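Local coordinates for CdiI immunity protein (PDB 5T87), which probably protects the toxin-producing bacterium and its sister cells by binding and neutralising the cognate CdiA toxin of contact-dependent growth inhibition, at residues W42-F46 against D79-A85. Sequence-based numbering, arbitrary orientation.
Sequences WEWAF and DLDVAMA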
ATOM      1  N   TRP A  42     -10.581 -11.135   5.372  1.00 42.58           N
ATOM      2  CA  TRP A  42     -10.928 -10.303   4.225  1.00 41.88           C
ATOM      3  C   TRP A  42     -12.212  -9.495   4.415  1.00 41.66           C
ATOM      4  O   TRP A  42     -12.203  -8.282   4.280  1.00 41.27           O
ATOM      5  CB  TRP A  42     -11.041 -11.124   2.921  1.00 41.24           C
ATOM      6  CG  TRP A  42     -11.592 -10.286   1.818  1.00 41.77           C
ATOM      7  CD1 TRP A  42     -12.894 -10.260   1.379  1.00 42.46           C
ATOM      8  CD2 TRP A  42     -10.904  -9.271   1.066  1.00 41.94           C
ATOM      9  NE1 TRP A  42     -13.044  -9.321   0.388  1.00 42.43           N
ATOM     10  CE2 TRP A  42     -11.844  -8.702   0.172  1.00 41.86           C
ATOM     11  CE3 TRP A  42      -9.577  -8.812   1.032  1.00 41.92           C
ATOM     12  CZ2 TRP A  42     -11.510  -7.692  -0.726  1.00 41.74           C
ATOM     13  CZ3 TRP A  42      -9.242  -7.809   0.125  1.00 41.64           C
ATOM     14  CH2 TRP A  42     -10.206  -7.265  -0.743  1.00 41.94           C
ATOM     15  N   GLU A  43     -13.309 -10.165   4.718  1.00 42.00           N
ATOM     16  CA  GLU A  43     -14.595  -9.483   4.799  1.00 42.57           C
ATOM     17  C   GLU A  43     -14.606  -8.431   5.897  1.00 42.84           C
ATOM     18  O   GLU A  43     -14.985  -7.294   5.661  1.00 43.65           O
ATOM     19  CB  GLU A  43     -15.739 -10.481   4.988  1.00 43.11           C
ATOM     20  CG  GLU A  43     -15.972 -11.375   3.774  1.00 43.23           C
ATOM     21  CD  GLU A  43     -16.536 -10.660   2.552  1.00 43.84           C
ATOM     22  OE1 GLU A  43     -17.141  -9.584   2.686  1.00 42.75           O
ATOM     23  OE2 GLU A  43     -16.404 -11.209   1.432  1.00 45.64           O
ATOM     24  N   TRP A  44     -14.168  -8.806   7.087  1.00 43.47           N
ATOM     25  CA  TRP A  44     -14.076  -7.867   8.211  1.00 43.89           C
ATOM     26  C   TRP A  44     -13.194  -6.655   7.879  1.00 43.49           C
ATOM     27  O   TRP A  44     -13.562  -5.514   8.142  1.00 43.26           O
ATOM     28  CB  TRP A  44     -13.535  -8.602   9.435  1.00 44.53           C
ATOM     29  CG  TRP A  44     -13.607  -7.847  10.685  1.00 44.99           C
ATOM     30  CD1 TRP A  44     -14.625  -7.854  11.601  1.00 45.84           C
ATOM     31  CD2 TRP A  44     -12.609  -6.968  11.194  1.00 45.03           C
ATOM     32  NE1 TRP A  44     -14.310  -7.015  12.659  1.00 46.79           N
ATOM     33  CE2 TRP A  44     -13.081  -6.463  12.429  1.00 45.69           C
ATOM     34  CE3 TRP A  44     -11.357  -6.558  10.729  1.00 44.44           C
ATOM     35  CZ2 TRP A  44     -12.345  -5.575  13.196  1.00 46.25           C
ATOM     36  CZ3 TRP A  44     -10.628  -5.670  11.488  1.00 44.58           C
ATOM     37  CH2 TRP A  44     -11.127  -5.182  12.711  1.00 45.20           C
ATOM     38  N   ALA A  45     -12.036  -6.921   7.291  1.00 42.93           N
ATOM     39  CA  ALA A  45     -11.082  -5.872   6.944  1.00 42.77           C
ATOM     40  C   ALA A  45     -11.507  -4.994   5.757  1.00 42.72           C
ATOM     41  O   ALA A  45     -11.318  -3.774   5.804  1.00 43.25           O
ATOM     42  CB  ALA A  45      -9.724  -6.489   6.666  1.00 42.97           C
ATOM     43  N   PHE A  46     -12.044  -5.616   4.700  1.00 42.35           N
ATOM     44  CA  PHE A  46     -12.428  -4.928   3.445  1.00 41.81           C
ATOM     45  C   PHE A  46     -13.536  -3.935   3.744  1.00 41.67           C
ATOM     46  O   PHE A  46     -13.471  -2.797   3.321  1.00 40.32           O
ATOM     47  CB  PHE A  46     -12.868  -5.972   2.406  1.00 42.54           C
ATOM     48  CG  PHE A  46     -13.308  -5.422   1.071  1.00 42.70           C
ATOM     49  CD1 PHE A  46     -12.528  -4.523   0.368  1.00 42.89           C
ATOM     50  CD2 PHE A  46     -14.480  -5.884   0.479  1.00 43.14           C
ATOM     51  CE1 PHE A  46     -12.931  -4.056  -0.872  1.00 42.95           C
ATOM     52  CE2 PHE A  46     -14.899  -5.409  -0.765  1.00 43.26           C
ATOM     53  CZ  PHE A  46     -14.113  -4.509  -1.449  1.00 43.20           C
ATOM     54  N   ASP A  79      -7.990 -15.900   0.145  1.00 61.51           N
ATOM     55  CA  ASP A  79      -9.450 -16.063   0.030  1.00 59.69           C
ATOM     56  C   ASP A  79     -10.235 -14.752  -0.047  1.00 57.05           C
ATOM     57  O   ASP A  79     -11.386 -14.683   0.409  1.00 55.79           O
ATOM     58  CB  ASP A  79      -9.989 -16.963   1.157  1.00 60.10           C
ATOM     59  CG  ASP A  79      -9.812 -16.368   2.551  1.00 59.94           C
ATOM     60  OD1 ASP A  79      -9.355 -15.202   2.711  1.00 58.19           O
ATOM     61  OD2 ASP A  79     -10.141 -17.105   3.502  1.00 60.66           O
ATOM     62  N   LEU A  80      -9.626 -13.710  -0.608  1.00 54.40           N
ATOM     63  CA  LEU A  80     -10.395 -12.518  -0.940  1.00 52.34           C
ATOM     64  C   LEU A  80     -11.505 -12.834  -1.967  1.00 51.47           C
ATOM     65  O   LEU A  80     -11.405 -13.784  -2.743  1.00 53.54           O
ATOM     66  CB  LEU A  80      -9.497 -11.388  -1.469  1.00 51.82           C
ATOM     67  CG  LEU A  80      -9.137 -11.419  -2.956  1.00 53.19           C
ATOM     68  CD1 LEU A  80      -8.324 -10.202  -3.341  1.00 53.40           C
ATOM     69  CD2 LEU A  80      -8.373 -12.681  -3.310  1.00 56.02           C
ATOM     70  N   ASP A  81     -12.552 -12.019  -1.940  1.00 48.78           N
ATOM     71  CA  ASP A  81     -13.546 -11.956  -2.996  1.00 48.50           C
ATOM     72  C   ASP A  81     -13.001 -11.068  -4.116  1.00 47.01           C
ATOM     73  O   ASP A  81     -13.070  -9.853  -4.033  1.00 45.62           O
ATOM     74  CB  ASP A  81     -14.854 -11.389  -2.425  1.00 48.44           C
ATOM     75  CG  ASP A  81     -16.052 -11.647  -3.310  1.00 49.95           C
ATOM     76  OD1 ASP A  81     -15.886 -11.781  -4.536  1.00 51.83           O
ATOM     77  OD2 ASP A  81     -17.178 -11.699  -2.775  1.00 50.08           O
ATOM     78  N   VAL A  82     -12.462 -11.690  -5.157  1.00 47.67           N
ATOM     79  CA  VAL A  82     -11.743 -10.982  -6.214  1.00 48.45           C
ATOM     80  C   VAL A  82     -12.670 -10.027  -6.950  1.00 48.54           C
ATOM     81  O   VAL A  82     -12.324  -8.880  -7.184  1.00 48.11           O
ATOM     82  CB  VAL A  82     -11.118 -11.961  -7.242  1.00 51.41           C
ATOM     83  CG1 VAL A  82     -10.498 -11.209  -8.417  1.00 52.56           C
ATOM     84  CG2 VAL A  82     -10.077 -12.863  -6.580  1.00 52.10           C
ATOM     85  N   ALA A  83     -13.842 -10.514  -7.329  1.00 50.23           N
ATOM     86  CA  ALA A  83     -14.823  -9.690  -8.042  1.00 50.69           C
ATOM     87  C   ALA A  83     -15.239  -8.455  -7.241  1.00 48.93           C
ATOM     88  O   ALA A  83     -15.440  -7.400  -7.829  1.00 48.81           O
ATOM     89  CB  ALA A  83     -16.056 -10.510  -8.413  1.00 51.98           C
HETATM   90  N   MSE A  84     -15.366  -8.586  -5.920  1.00 48.43           N
HETATM   91  CA  MSE A  84     -15.769  -7.460  -5.075  1.00 49.59           C
HETATM   92  C   MSE A  84     -14.643  -6.459  -4.961  1.00 48.94           C
HETATM   93  O   MSE A  84     -14.882  -5.243  -5.050  1.00 48.14           O
HETATM   94  CB  MSE A  84     -16.218  -7.888  -3.683  1.00 51.26           C
HETATM   95  CG  MSE A  84     -17.538  -8.657  -3.718  1.00 56.40           C
HETATM   96 SE   MSE A  84     -19.070  -7.580  -4.391  1.00 64.45          SE
HETATM   97  CE  MSE A  84     -19.194  -8.396  -6.192  1.00 64.08           C
ATOM     98  N   ALA A  85     -13.419  -6.961  -4.783  1.00 48.52           N
ATOM     99  CA  ALA A  85     -12.231  -6.120  -4.731  1.00 48.30           C
ATOM    100  C   ALA A  85     -12.060  -5.338  -6.035  1.00 49.38           C
ATOM    101  O   ALA A  85     -11.739  -4.133  -6.009  1.00 47.70           O
ATOM    102  CB  ALA A  85     -10.994  -6.955  -4.437  1.00 48.25           C
TER
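Trp42 and Leu80 illustrate how one flat aromatic side chain can join two helices of an all-helical protein. The indole projects from the first turn of helix 42-53 and spreads along the loop that leads into helix 82-91. Its CG is anti to the backbone N (chi1 172°), which carries the ring out toward residues 80-85. Leu80 CB is the bump on one face: it sits 3.7 Å from the centroid of the six-membered ring of Trp42, 17° off the normal, a CH-pi contact. The five-membered part of the same face lies against backbone, with Asp81 N 3.6 Å from Trp42 NE1. Ala85 CB approaches the benzo end of the indole, 3.8 Å from Trp42 CH2. Phe46, one turn on, backs the opposite face of the indole with its own CB, while CE2 of its ring reaches helix 82-91, 4.0 Å from Met84 CB; Met84 is a selenomethionine here, and its bent chain then leads away. Phe88 meets the Phe46 ring edge-to-face, and Leu73 of helix 60-76 packs on Trp42, so the indole belongs to the core between successive helices. Toward solvent the chemistry changes. Glu43 OE2 stands in the indole plane at its edge and 4.3 Å from Asp81 OD2, two carboxylates whose proximity is likely to be mildly unfavourable unless solvent screens it. Asp81 occupies the N-cap position of helix 82-91, and its backbone O accepts a hydrogen bond from Ala85 N. Cohesion between these segments therefore rests on apolar shape-matching; the acidic pair probably adds no attraction and may weakly oppose it.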